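Local coordinates for petrobactin biosynthesis protein AsbB (Bacillus anthracis, PDB 3TO3) that catalyses the ATP-dependent condensation of spermidine with citryl-spermidine intermediates, a ligase step in the biosynthesis of the siderophore petrobactin, at residues A135-R139 with L157-H161; L464-F470 with F496-I501; R295-S301 with G367-S373. All blocks are in the same frame, centred on the assembly; numbering follows the deposited sequence.

Contact 1 (A135-R139 with L157-H161); sequences AQYER and LIDGH. With ATP (adenosine-5'-triphosphate), chain E.
Ile158 has more surface covered here than any other residue, and the contact is best built outward from it. Residues 135-138 are the last turn of helix 115-138, and Arg139 (phi/psi -69/144) is where the chain leaves the helix. Facing them, 157-161 is an irregular loop that starts as helix 150-156 runs out; the closest CA pair is Ala135 with Ile158 at 7.0 Å. Ile158, chi1 p and chi2 t, pushes its CD1 against the helix end: 3.5 Å from Ala135 O, 4.0 Å from Ala135 CB and 3.9 Å from Arg139 CB, with the same methyl lying over one face of the Arg139 guanidinium. Gly160, at positive phi (70/-161), then carries this loop into the ATP pocket, where Gly160 C and His161 N each lie 3.4 Å from ATP C8, so the helix end packs directly behind a nucleotide-binding loop of this IucA/IucC-family synthetase. Beside the apolar patch sits a polar cluster. Arg139 NH1 makes a long salt bridge to Asp159 OD1 (3.5 Å) and a hydrogen bond to Gln136 OE1 (2.9 Å), while Gln136 NE2 gives Asp159 OD1 a weak hydrogen bond of 3.2 Å. A water accepts from Arg139 NH1 (2.9 Å) and donates to Asp159 OD2 (2.7 Å). The backbone oxygen of Asp159 takes a hydrogen bond from Arg26, and that of Ile158 one from Lys168.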
loop_
_atom_site.group_PDB
_atom_site.type_symbol
_atom_site.label_atom_id
_atom_site.label_comp_id
_atom_site.label_asym_id
_atom_site.label_seq_id
_atom_site.Cartn_x
_atom_site.Cartn_y
_atom_site.Cartn_z
ATOM N N ALA B 135 20.831 -6.379 0.261
ATOM C CA ALA B 135 21.321 -7.746 0.469
ATOM C C ALA B 135 22.742 -7.979 -0.130
ATOM O O ALA B 135 23.613 -8.534 0.543
ATOM C CB ALA B 135 20.327 -8.770 -0.031
ATOM N N GLN B 136 22.960 -7.583 -1.384
ATOM C CA GLN B 136 24.274 -7.743 -2.024
ATOM C C GLN B 136 25.327 -6.948 -1.243
ATOM O O GLN B 136 26.472 -7.355 -1.148
ATOM C CB GLN B 136 24.259 -7.277 -3.477
ATOM C CG GLN B 136 23.298 -8.046 -4.364
ATOM C CD GLN B 136 23.585 -9.525 -4.357
ATOM O OE1 GLN B 136 24.740 -9.934 -4.409
ATOM N NE2 GLN B 136 22.541 -10.338 -4.245
ATOM N N TYR B 137 24.929 -5.821 -0.667
ATOM C CA TYR B 137 25.882 -5.020 0.065
ATOM C C TYR B 137 26.263 -5.643 1.422
ATOM O O TYR B 137 27.394 -5.528 1.861
ATOM C CB TYR B 137 25.345 -3.612 0.247
ATOM C CG TYR B 137 26.280 -2.723 1.006
ATOM C CD1 TYR B 137 27.356 -2.141 0.365
ATOM C CD2 TYR B 137 26.082 -2.444 2.360
ATOM C CE1 TYR B 137 28.240 -1.309 1.042
ATOM C CE2 TYR B 137 26.966 -1.601 3.060
ATOM C CZ TYR B 137 28.052 -1.042 2.376
ATOM O OH TYR B 137 28.961 -0.213 2.990
ATOM N N GLU B 138 25.332 -6.327 2.074
ATOM C CA GLU B 138 25.628 -6.943 3.365
ATOM C C GLU B 138 26.381 -8.272 3.298
ATOM O O GLU B 138 26.984 -8.678 4.292
ATOM C CB GLU B 138 24.347 -7.116 4.178
ATOM C CG GLU B 138 23.790 -5.799 4.652
ATOM C CD GLU B 138 24.620 -5.193 5.771
ATOM O OE1 GLU B 138 25.021 -4.010 5.652
ATOM O OE2 GLU B 138 24.857 -5.897 6.782
ATOM N N ARG B 139 26.358 -8.927 2.131
ATOM C CA ARG B 139 26.922 -10.268 1.965
ATOM C C ARG B 139 28.445 -10.275 2.075
ATOM O O ARG B 139 29.109 -9.336 1.609
ATOM C CB ARG B 139 26.484 -10.900 0.637
ATOM C CG ARG B 139 27.271 -10.429 -0.594
ATOM C CD ARG B 139 26.738 -11.029 -1.919
ATOM N NE ARG B 139 26.688 -12.499 -1.926
ATOM C CZ ARG B 139 26.170 -13.247 -2.907
ATOM N NH1 ARG B 139 25.634 -12.684 -3.987
ATOM N NH2 ARG B 139 26.189 -14.574 -2.806
ATOM N N LEU B 157 21.881 -18.209 -0.096
ATOM C CA LEU B 157 21.675 -17.909 -1.503
ATOM C C LEU B 157 20.685 -16.776 -1.494
ATOM O O LEU B 157 19.473 -16.961 -1.354
ATOM C CB LEU B 157 21.012 -19.076 -2.232
ATOM C CG LEU B 157 21.505 -20.500 -2.080
ATOM C CD1 LEU B 157 20.425 -21.406 -2.668
ATOM C CD2 LEU B 157 22.846 -20.670 -2.771
ATOM N N ILE B 158 21.215 -15.601 -1.740
ATOM C CA ILE B 158 20.424 -14.395 -1.671
ATOM C C ILE B 158 20.000 -13.891 -3.048
ATOM O O ILE B 158 19.412 -12.830 -3.155
ATOM C CB ILE B 158 21.143 -13.319 -0.838
ATOM C CG1 ILE B 158 22.353 -12.772 -1.614
ATOM C CG2 ILE B 158 21.526 -13.908 0.584
ATOM C CD1 ILE B 158 23.004 -11.622 -0.923
ATOM N N ASP B 159 20.337 -14.618 -4.108
ATOM C CA ASP B 159 20.165 -14.039 -5.446
ATOM C C ASP B 159 18.719 -13.999 -5.946
ATOM O O ASP B 159 18.337 -13.097 -6.703
ATOM C CB ASP B 159 21.121 -14.673 -6.474
ATOM C CG ASP B 159 22.578 -14.176 -6.307
ATOM O OD1 ASP B 159 22.761 -12.990 -5.939
ATOM O OD2 ASP B 159 23.529 -14.975 -6.523
ATOM N N GLY B 160 17.899 -14.946 -5.501
ATOM C CA GLY B 160 16.526 -14.970 -5.960
ATOM C C GLY B 160 16.472 -15.384 -7.419
ATOM O O GLY B 160 17.413 -15.955 -7.978
ATOM N N HIS B 161 15.362 -15.076 -8.052
ATOM C CA HIS B 161 15.055 -15.641 -9.346
ATOM C C HIS B 161 15.889 -15.057 -10.491
ATOM O O HIS B 161 16.021 -13.844 -10.621
ATOM C CB HIS B 161 13.567 -15.452 -9.623
ATOM C CG HIS B 161 12.978 -16.536 -10.452
ATOM N ND1 HIS B 161 13.173 -16.609 -11.817
ATOM C CD2 HIS B 161 12.208 -17.603 -10.114
ATOM C CE1 HIS B 161 12.543 -17.677 -12.283
ATOM N NE2 HIS B 161 11.950 -18.299 -11.271
HETATM P PB ATP E . 6.356 -20.701 -1.174
HETATM O O1B ATP E . 6.081 -19.851 0.040
HETATM O O2B ATP E . 5.056 -21.050 -1.850
HETATM O O3B ATP E . 7.139 -21.996 -0.744
HETATM P PA ATP E . 6.849 -18.620 -2.852
HETATM O O1A ATP E . 5.843 -17.920 -1.959
HETATM O O2A ATP E . 6.299 -18.909 -4.244
HETATM O O3A ATP E . 7.283 -19.959 -2.192
HETATM O "O5'" ATP E . 8.099 -17.675 -2.964
HETATM C "C5'" ATP E . 9.364 -18.192 -3.146
HETATM C "C4'" ATP E . 10.362 -17.295 -3.620
HETATM O "O4'" ATP E . 11.475 -18.056 -4.201
HETATM C "C3'" ATP E . 9.828 -16.450 -4.713
HETATM O "O3'" ATP E . 9.921 -15.122 -4.369
HETATM C "C2'" ATP E . 10.674 -16.759 -5.880
HETATM O "O2'" ATP E . 10.889 -15.643 -6.636
HETATM C "C1'" ATP E . 11.930 -17.242 -5.240
HETATM N N9 ATP E . 12.849 -17.927 -6.109
HETATM C C8 ATP E . 14.156 -17.625 -6.210
HETATM N N7 ATP E . 14.703 -18.461 -7.103
HETATM C C5 ATP E . 13.754 -19.304 -7.568
HETATM C C6 ATP E . 13.773 -20.358 -8.493
HETATM N N6 ATP E . 15.005 -20.701 -9.149
HETATM N N1 ATP E . 12.627 -21.030 -8.750
HETATM C C2 ATP E . 11.480 -20.691 -8.126
HETATM N N3 ATP E . 11.429 -19.679 -7.231
HETATM C C4 ATP E . 12.547 -18.967 -6.931
HETATM O O HOH W 1 26.019 -13.811 -6.586
#

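Contact 2 (L464-F470 with F496-I501); sequences LEFYRPF and FEMDRI
The Phe466 ring (chi1 p, 71°) lies under the backbone of Glu497, whose CA sits 4.2 Å from the ring centroid and 11° off its normal, a CH-pi contact; Phe466 CZ also reaches Glu497 CB at 3.5 Å. Behind this overlap is a short parallel pairing, with Phe466 opposite Glu497 (CA-CA 5.1 Å). Two backbone hydrogen bonds hold it: Phe466 N to Phe496 O (2.8 Å) and Met498 N to Phe466 O (3.0 Å). Phe496 enters with positive phi (73/-24), its ring edge set against Leu464 O, which is 3.1 Å from Phe496 CD1. Arg468 closes over the Phe466 and Glu497 side of the sheet with a two-pronged salt bridge, NE to Glu497 OE2 at 2.7 Å and NH2 to Glu497 OE1 at 3.0 Å. A water accepts from Arg468 N (2.9 Å) and donates to Met498 O (2.6 Å). Residues 468-470 then form a 3-10 turn. Tyr467 (chi1 t) takes Ile501 CB over its ring face, 4.1 Å from the centroid, and Phe470 CZ meets Ile501 CD1 at 3.5 Å. Met498 is modelled as selenomethionine; Met498 CG is 3.6 Å from Glu465 OE1.

Strand 465-467 and the short, weakly bonded strand 497-498 belong to a beta-alpha-beta unit with helix 485-488 in the connection. Strand 465-467 is the middle of a three-stranded sheet, antiparallel to 434-435 on its other edge; helix 315-333 covers Leu464 and Phe496, and helices 502-528 and 554-560 pack round Phe470.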
loop_
_atom_site.group_PDB
_atom_site.type_symbol
_atom_site.label_atom_id
_atom_site.label_comp_id
_atom_site.label_asym_id
_atom_site.label_seq_id
_atom_site.Cartn_x
_atom_site.Cartn_y
_atom_site.Cartn_z
ATOM N N LEU B 464 0.513 -28.548 -7.708
ATOM C CA LEU B 464 0.270 -29.822 -8.354
ATOM C C LEU B 464 -0.856 -29.861 -9.414
ATOM O O LEU B 464 -1.961 -29.342 -9.222
ATOM C CB LEU B 464 0.010 -30.832 -7.248
ATOM C CG LEU B 464 -0.405 -32.247 -7.543
ATOM C CD1 LEU B 464 0.011 -33.097 -6.353
ATOM C CD2 LEU B 464 -1.898 -32.311 -7.775
ATOM N N GLU B 465 -0.539 -30.472 -10.548
ATOM C CA GLU B 465 -1.524 -30.820 -11.551
ATOM C C GLU B 465 -1.539 -32.341 -11.759
ATOM O O GLU B 465 -0.538 -33.019 -11.534
ATOM C CB GLU B 465 -1.221 -30.095 -12.862
ATOM C CG GLU B 465 -1.372 -28.589 -12.744
ATOM C CD GLU B 465 -1.238 -27.837 -14.073
ATOM O OE1 GLU B 465 -0.966 -28.457 -15.120
ATOM O OE2 GLU B 465 -1.412 -26.605 -14.064
ATOM N N PHE B 466 -2.669 -32.876 -12.199
ATOM C CA PHE B 466 -2.737 -34.285 -12.564
ATOM C C PHE B 466 -3.704 -34.541 -13.717
ATOM O O PHE B 466 -4.619 -33.755 -13.963
ATOM C CB PHE B 466 -3.081 -35.165 -11.353
ATOM C CG PHE B 466 -4.488 -35.032 -10.877
ATOM C CD1 PHE B 466 -5.515 -35.730 -11.505
ATOM C CD2 PHE B 466 -4.791 -34.232 -9.783
ATOM C CE1 PHE B 466 -6.818 -35.624 -11.054
ATOM C CE2 PHE B 466 -6.097 -34.107 -9.330
ATOM C CZ PHE B 466 -7.112 -34.810 -9.965
ATOM N N TYR B 467 -3.459 -35.627 -14.442
ATOM C CA TYR B 467 -4.279 -35.992 -15.572
ATOM C C TYR B 467 -4.961 -37.302 -15.211
ATOM O O TYR B 467 -4.324 -38.348 -15.157
ATOM C CB TYR B 467 -3.430 -36.133 -16.843
ATOM C CG TYR B 467 -4.266 -36.423 -18.080
ATOM C CD1 TYR B 467 -5.305 -35.578 -18.451
ATOM C CD2 TYR B 467 -4.030 -37.557 -18.865
ATOM C CE1 TYR B 467 -6.080 -35.850 -19.561
ATOM C CE2 TYR B 467 -4.807 -37.837 -19.993
ATOM C CZ TYR B 467 -5.824 -36.979 -20.336
ATOM O OH TYR B 467 -6.613 -37.248 -21.448
ATOM N N ARG B 468 -6.266 -37.230 -14.984
ATOM C CA ARG B 468 -7.027 -38.323 -14.382
ATOM C C ARG B 468 -6.889 -39.660 -15.116
ATOM O O ARG B 468 -6.708 -40.695 -14.486
ATOM C CB ARG B 468 -8.509 -37.921 -14.252
ATOM C CG ARG B 468 -9.393 -38.937 -13.546
ATOM C CD ARG B 468 -10.795 -38.374 -13.302
ATOM N NE ARG B 468 -10.764 -37.360 -12.250
ATOM C CZ ARG B 468 -11.120 -37.579 -10.989
ATOM N NH1 ARG B 468 -11.563 -38.781 -10.626
ATOM N NH2 ARG B 468 -11.043 -36.596 -10.097
ATOM N N PRO B 469 -6.977 -39.646 -16.452
ATOM C CA PRO B 469 -6.810 -40.914 -17.173
ATOM C C PRO B 469 -5.463 -41.603 -16.931
ATOM O O PRO B 469 -5.394 -42.802 -17.166
ATOM C CB PRO B 469 -6.937 -40.498 -18.641
ATOM C CG PRO B 469 -7.832 -39.293 -18.595
ATOM C CD PRO B 469 -7.387 -38.554 -17.351
ATOM N N PHE B 470 -4.429 -40.891 -16.478
ATOM C CA PHE B 470 -3.149 -41.547 -16.221
ATOM C C PHE B 470 -2.982 -42.166 -14.816
ATOM O O PHE B 470 -2.000 -42.864 -14.557
ATOM C CB PHE B 470 -1.976 -40.586 -16.477
ATOM C CG PHE B 470 -1.522 -40.532 -17.917
ATOM C CD1 PHE B 470 -2.387 -40.891 -18.954
ATOM C CD2 PHE B 470 -0.228 -40.144 -18.228
ATOM C CE1 PHE B 470 -1.966 -40.858 -20.264
ATOM C CE2 PHE B 470 0.205 -40.118 -19.536
ATOM C CZ PHE B 470 -0.660 -40.475 -20.559
ATOM N N PHE B 496 -5.985 -28.139 -9.838
ATOM C CA PHE B 496 -5.281 -29.427 -9.737
ATOM C C PHE B 496 -5.534 -30.397 -10.871
ATOM O O PHE B 496 -4.655 -31.170 -11.222
ATOM C CB PHE B 496 -5.739 -30.235 -8.506
ATOM C CG PHE B 496 -5.379 -29.643 -7.191
ATOM C CD1 PHE B 496 -4.130 -29.119 -6.964
ATOM C CD2 PHE B 496 -6.308 -29.630 -6.166
ATOM C CE1 PHE B 496 -3.816 -28.558 -5.737
ATOM C CE2 PHE B 496 -6.003 -29.086 -4.944
ATOM C CZ PHE B 496 -4.753 -28.538 -4.731
ATOM N N GLU B 497 -6.646 -30.286 -11.563
ATOM C CA GLU B 497 -6.972 -31.399 -12.426
ATOM C C GLU B 497 -7.121 -30.866 -13.802
ATOM O O GLU B 497 -7.909 -29.960 -14.026
ATOM C CB GLU B 497 -8.242 -32.146 -11.991
ATOM C CG GLU B 497 -8.718 -33.125 -13.074
ATOM C CD GLU B 497 -9.818 -34.083 -12.616
ATOM O OE1 GLU B 497 -10.280 -33.992 -11.455
ATOM O OE2 GLU B 497 -10.220 -34.939 -13.434
HETATM N N MSE B 498 -6.351 -31.410 -14.728
HETATM C CA MSE B 498 -6.400 -30.890 -16.082
HETATM C C MSE B 498 -7.077 -31.882 -16.998
HETATM O O MSE B 498 -6.923 -33.090 -16.841
HETATM C CB MSE B 498 -5.002 -30.507 -16.570
HETATM C CG MSE B 498 -4.346 -29.396 -15.715
HETATM SE SE MSE B 498 -5.276 -27.644 -15.668
HETATM C CE MSE B 498 -5.133 -27.322 -13.744
ATOM N N ASP B 499 -7.858 -31.360 -17.931
ATOM C CA ASP B 499 -8.589 -32.201 -18.868
ATOM C C ASP B 499 -7.736 -32.526 -20.079
ATOM O O ASP B 499 -8.105 -33.380 -20.883
ATOM C CB ASP B 499 -9.883 -31.517 -19.315
ATOM C CG ASP B 499 -9.637 -30.401 -20.318
ATOM O OD1 ASP B 499 -8.461 -30.022 -20.511
ATOM O OD2 ASP B 499 -10.624 -29.903 -20.906
ATOM N N ARG B 500 -6.609 -31.827 -20.210
ATOM C CA ARG B 500 -5.726 -32.014 -21.358
ATOM C C ARG B 500 -4.393 -32.633 -20.959
ATOM O O ARG B 500 -3.758 -32.239 -19.971
ATOM C CB ARG B 500 -5.547 -30.711 -22.162
ATOM C CG ARG B 500 -5.237 -29.479 -21.320
ATOM C CD ARG B 500 -5.426 -28.156 -22.082
ATOM N NE ARG B 500 -4.369 -27.862 -23.057
ATOM C CZ ARG B 500 -3.134 -27.446 -22.749
ATOM N NH1 ARG B 500 -2.756 -27.286 -21.479
ATOM N NH2 ARG B 500 -2.262 -27.196 -23.719
ATOM N N ILE B 501 -3.986 -33.623 -21.737
ATOM C CA ILE B 501 -2.749 -34.340 -21.483
ATOM C C ILE B 501 -1.511 -33.446 -21.674
ATOM O O ILE B 501 -0.429 -33.727 -21.120
ATOM C CB ILE B 501 -2.692 -35.576 -22.380
ATOM C CG1 ILE B 501 -1.491 -36.455 -22.044
ATOM C CG2 ILE B 501 -2.694 -35.177 -23.858
ATOM C CD1 ILE B 501 -1.641 -37.830 -22.656
HETATM O O HOH W 2 -8.168 -35.260 -16.053
#

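Contact 3 (R295-S301 with G367-S373); sequences RPYVKVS and GCIWRES. With ATP (adenosine-5'-triphosphate), chain E.
This antiparallel strand pair, 297-300 with 367-371, lines the phosphate end of the ATP site, inside the large mixed sheet of the IucA/IucC fold. The axes of the two strands approach to 4.7 Å, with 155° between their N-to-C directions. Tyr297-Arg371 and Lys299-Ile369 are hydrogen-bonded pairs: Tyr297 N to Arg371 O 2.8 Å, Arg371 N to Tyr297 O 3.0 Å, Lys299 N to Ile369 O 2.8 Å, Ile369 N to Lys299 O 2.9 Å. Val298-Trp370 and Val300-Cys368 are the non-hydrogen-bonded pairs, and a longer bond, Ser301 N to Gly367 O (3.3 Å), finishes the ladder. The valines share one face with Cys368 and Trp370: Val298 CG1 lies 3.5 Å from Cys368 SG, and Val298 CG2 4.2 Å from Trp370 CD1, a layer covered by strand 241-246 and helix 208-219. On the other face, the Tyr297 ring leans on Arg371, CD2 to CG 3.7 Å, and its CE2 is 3.1 Å from Glu372 O. Lys299 stands fully extended, all four chi angles t, so that NZ reaches ATP O2B at 2.8 Å, although the place of NZ is less certain than the rest. Lys299 thus probably offsets phosphate charge, while Asp459, a magnesium ligand, links it by salt bridges to Arg371, which Glu349 also holds.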
loop_
_atom_site.group_PDB
_atom_site.type_symbol
_atom_site.label_atom_id
_atom_site.label_comp_id
_atom_site.label_asym_id
_atom_site.label_seq_id
_atom_site.Cartn_x
_atom_site.Cartn_y
_atom_site.Cartn_z
ATOM N N ARG B 295 11.765 -30.295 14.369
ATOM C CA ARG B 295 10.386 -29.859 14.370
ATOM C C ARG B 295 9.982 -29.354 12.984
ATOM O O ARG B 295 10.825 -28.956 12.185
ATOM C CB ARG B 295 10.212 -28.795 15.432
ATOM C CG ARG B 295 10.441 -29.383 16.836
ATOM C CD ARG B 295 9.128 -29.872 17.419
ATOM N NE ARG B 295 8.227 -28.738 17.532
ATOM C CZ ARG B 295 8.400 -27.759 18.414
ATOM N NH1 ARG B 295 9.417 -27.839 19.262
ATOM N NH2 ARG B 295 7.561 -26.715 18.454
ATOM N N PRO B 296 8.693 -29.421 12.680
ATOM C CA PRO B 296 8.182 -29.042 11.359
ATOM C C PRO B 296 8.319 -27.538 11.072
ATOM O O PRO B 296 8.372 -26.718 11.986
ATOM C CB PRO B 296 6.686 -29.405 11.450
ATOM C CG PRO B 296 6.362 -29.305 12.946
ATOM C CD PRO B 296 7.625 -29.829 13.614
ATOM N N TYR B 297 8.385 -27.208 9.786
ATOM C CA TYR B 297 8.294 -25.845 9.307
ATOM C C TYR B 297 6.855 -25.370 9.413
ATOM O O TYR B 297 5.913 -26.171 9.459
ATOM C CB TYR B 297 8.694 -25.739 7.825
ATOM C CG TYR B 297 9.991 -26.412 7.420
ATOM C CD1 TYR B 297 11.222 -25.820 7.678
ATOM C CD2 TYR B 297 9.969 -27.638 6.742
ATOM C CE1 TYR B 297 12.429 -26.452 7.286
ATOM C CE2 TYR B 297 11.129 -28.268 6.350
ATOM C CZ TYR B 297 12.365 -27.679 6.622
ATOM O OH TYR B 297 13.506 -28.345 6.210
ATOM N N VAL B 298 6.709 -24.052 9.415
ATOM C CA VAL B 298 5.431 -23.385 9.438
ATOM C C VAL B 298 5.361 -22.514 8.193
ATOM O O VAL B 298 6.272 -21.697 7.922
ATOM C CB VAL B 298 5.328 -22.544 10.709
ATOM C CG1 VAL B 298 3.953 -22.188 10.962
ATOM C CG2 VAL B 298 5.777 -23.376 11.866
ATOM N N LYS B 299 4.319 -22.722 7.402
ATOM C CA LYS B 299 4.067 -21.868 6.257
ATOM C C LYS B 299 2.843 -21.044 6.588
ATOM O O LYS B 299 1.743 -21.599 6.792
ATOM C CB LYS B 299 3.871 -22.679 4.971
ATOM C CG LYS B 299 3.595 -21.851 3.718
ATOM C CD LYS B 299 3.604 -22.721 2.460
ATOM C CE LYS B 299 3.742 -21.880 1.203
ATOM N NZ LYS B 299 3.652 -22.717 -0.040
ATOM N N VAL B 300 3.030 -19.727 6.671
ATOM C CA VAL B 300 1.972 -18.874 7.197
ATOM C C VAL B 300 1.602 -17.757 6.245
ATOM O O VAL B 300 2.367 -17.425 5.346
ATOM C CB VAL B 300 2.344 -18.289 8.565
ATOM C CG1 VAL B 300 2.464 -19.391 9.581
ATOM C CG2 VAL B 300 3.680 -17.527 8.479
ATOM N N SER B 301 0.407 -17.205 6.427
ATOM C CA SER B 301 -0.070 -16.118 5.576
ATOM C C SER B 301 0.828 -14.875 5.699
ATOM O O SER B 301 1.251 -14.517 6.795
ATOM C CB SER B 301 -1.490 -15.754 5.988
ATOM O OG SER B 301 -2.388 -16.744 5.535
ATOM N N GLY B 367 -3.748 -18.168 8.024
ATOM C CA GLY B 367 -3.775 -19.555 7.663
ATOM C C GLY B 367 -2.428 -20.115 7.972
ATOM O O GLY B 367 -1.454 -19.384 7.985
ATOM N N CYS B 368 -2.366 -21.419 8.192
ATOM C CA CYS B 368 -1.121 -22.073 8.494
ATOM C C CYS B 368 -1.070 -23.480 7.926
ATOM O O CYS B 368 -2.028 -24.235 8.051
ATOM C CB CYS B 368 -0.932 -22.106 10.016
ATOM S SG CYS B 368 0.549 -23.005 10.563
ATOM N N ILE B 369 0.073 -23.858 7.359
ATOM C CA ILE B 369 0.336 -25.249 7.002
ATOM C C ILE B 369 1.649 -25.703 7.627
ATOM O O ILE B 369 2.659 -25.017 7.514
ATOM C CB ILE B 369 0.455 -25.445 5.492
ATOM C CG1 ILE B 369 -0.873 -25.187 4.803
ATOM C CG2 ILE B 369 0.961 -26.865 5.180
ATOM C CD1 ILE B 369 -0.743 -24.783 3.323
ATOM N N TRP B 370 1.646 -26.858 8.283
ATOM C CA TRP B 370 2.871 -27.390 8.887
ATOM C C TRP B 370 3.483 -28.375 7.927
ATOM O O TRP B 370 2.768 -29.093 7.255
ATOM C CB TRP B 370 2.595 -28.088 10.202
ATOM C CG TRP B 370 2.375 -27.202 11.366
ATOM C CD1 TRP B 370 3.326 -26.752 12.218
ATOM C CD2 TRP B 370 1.119 -26.683 11.858
ATOM N NE1 TRP B 370 2.759 -25.996 13.215
ATOM C CE2 TRP B 370 1.405 -25.918 13.008
ATOM C CE3 TRP B 370 -0.213 -26.787 11.435
ATOM C CZ2 TRP B 370 0.407 -25.242 13.748
ATOM C CZ3 TRP B 370 -1.206 -26.125 12.176
ATOM C CH2 TRP B 370 -0.880 -25.354 13.318
ATOM N N ARG B 371 4.810 -28.410 7.847
ATOM C CA ARG B 371 5.472 -29.320 6.913
ATOM C C ARG B 371 6.647 -30.054 7.576
ATOM O O ARG B 371 7.322 -29.479 8.439
ATOM C CB ARG B 371 5.902 -28.552 5.661
ATOM C CG ARG B 371 7.091 -29.113 4.960
ATOM C CD ARG B 371 7.132 -28.673 3.499
ATOM N NE ARG B 371 7.392 -27.259 3.317
ATOM C CZ ARG B 371 6.802 -26.510 2.386
ATOM N NH1 ARG B 371 5.912 -27.035 1.564
ATOM N NH2 ARG B 371 7.103 -25.229 2.275
ATOM N N GLU B 372 6.870 -31.320 7.199
ATOM C CA GLU B 372 7.963 -32.120 7.783
ATOM C C GLU B 372 9.310 -31.450 7.554
ATOM O O GLU B 372 9.600 -30.989 6.447
ATOM C CB GLU B 372 8.054 -33.518 7.148
ATOM C CG GLU B 372 6.922 -34.451 7.436
ATOM C CD GLU B 372 7.121 -35.807 6.755
ATOM O OE1 GLU B 372 7.439 -35.823 5.525
ATOM O OE2 GLU B 372 6.965 -36.850 7.456
ATOM N N SER B 373 10.144 -31.425 8.581
ATOM C CA SER B 373 11.528 -30.950 8.449
ATOM C C SER B 373 12.315 -31.904 7.586
ATOM O O SER B 373 12.228 -33.109 7.782
ATOM C CB SER B 373 12.203 -30.938 9.821
ATOM O OG SER B 373 13.520 -30.434 9.707
HETATM P PB ATP E . 6.356 -20.701 -1.174
HETATM O O1B ATP E . 6.081 -19.851 0.040
HETATM O O2B ATP E . 5.056 -21.050 -1.850
HETATM O O3B ATP E . 7.139 -21.996 -0.744
HETATM P PA ATP E . 6.849 -18.620 -2.852
HETATM O O1A ATP E . 5.843 -17.920 -1.959
HETATM O O2A ATP E . 6.299 -18.909 -4.244
HETATM O O3A ATP E . 7.283 -19.959 -2.192
HETATM O "O5'" ATP E . 8.099 -17.675 -2.964
HETATM C "C5'" ATP E . 9.364 -18.192 -3.146
HETATM C "C4'" ATP E . 10.362 -17.295 -3.620
HETATM O "O4'" ATP E . 11.475 -18.056 -4.201
HETATM C "C3'" ATP E . 9.828 -16.450 -4.713
HETATM O "O3'" ATP E . 9.921 -15.122 -4.369
HETATM C "C2'" ATP E . 10.674 -16.759 -5.880
HETATM O "O2'" ATP E . 10.889 -15.643 -6.636
HETATM C "C1'" ATP E . 11.930 -17.242 -5.240
HETATM N N9 ATP E . 12.849 -17.927 -6.109
HETATM C C8 ATP E . 14.156 -17.625 -6.210
HETATM N N7 ATP E . 14.703 -18.461 -7.103
HETATM C C5 ATP E . 13.754 -19.304 -7.568
HETATM C C6 ATP E . 13.773 -20.358 -8.493
HETATM N N6 ATP E . 15.005 -20.701 -9.149
HETATM N N1 ATP E . 12.627 -21.030 -8.750
HETATM C C2 ATP E . 11.480 -20.691 -8.126
HETATM N N3 ATP E . 11.429 -19.679 -7.231
HETATM C C4 ATP E . 12.547 -18.967 -6.931
#

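Overall arrangement
From the N terminus, contact 1 comes first, closing a short loop of 17 residues that includes helix 150-156 and bringing the end of helix 115-138 against a nucleotide-binding loop. Contact 3 follows, joining strands separated by 65 residues of mixed helix and strand. Contact 2 closes last, over 25 residues in the FhuF-like part of the chain. The three loops run in series, neither nested nor crossed. Contacts 1 and 3 both touch ATP, at the adenine and phosphate ends respectively, with centres 24 Å apart. Contact 2 does not reach the nucleotide; its nearest atoms are about 10 Å from contact 3, and it lies across the chain's centre from contact 1.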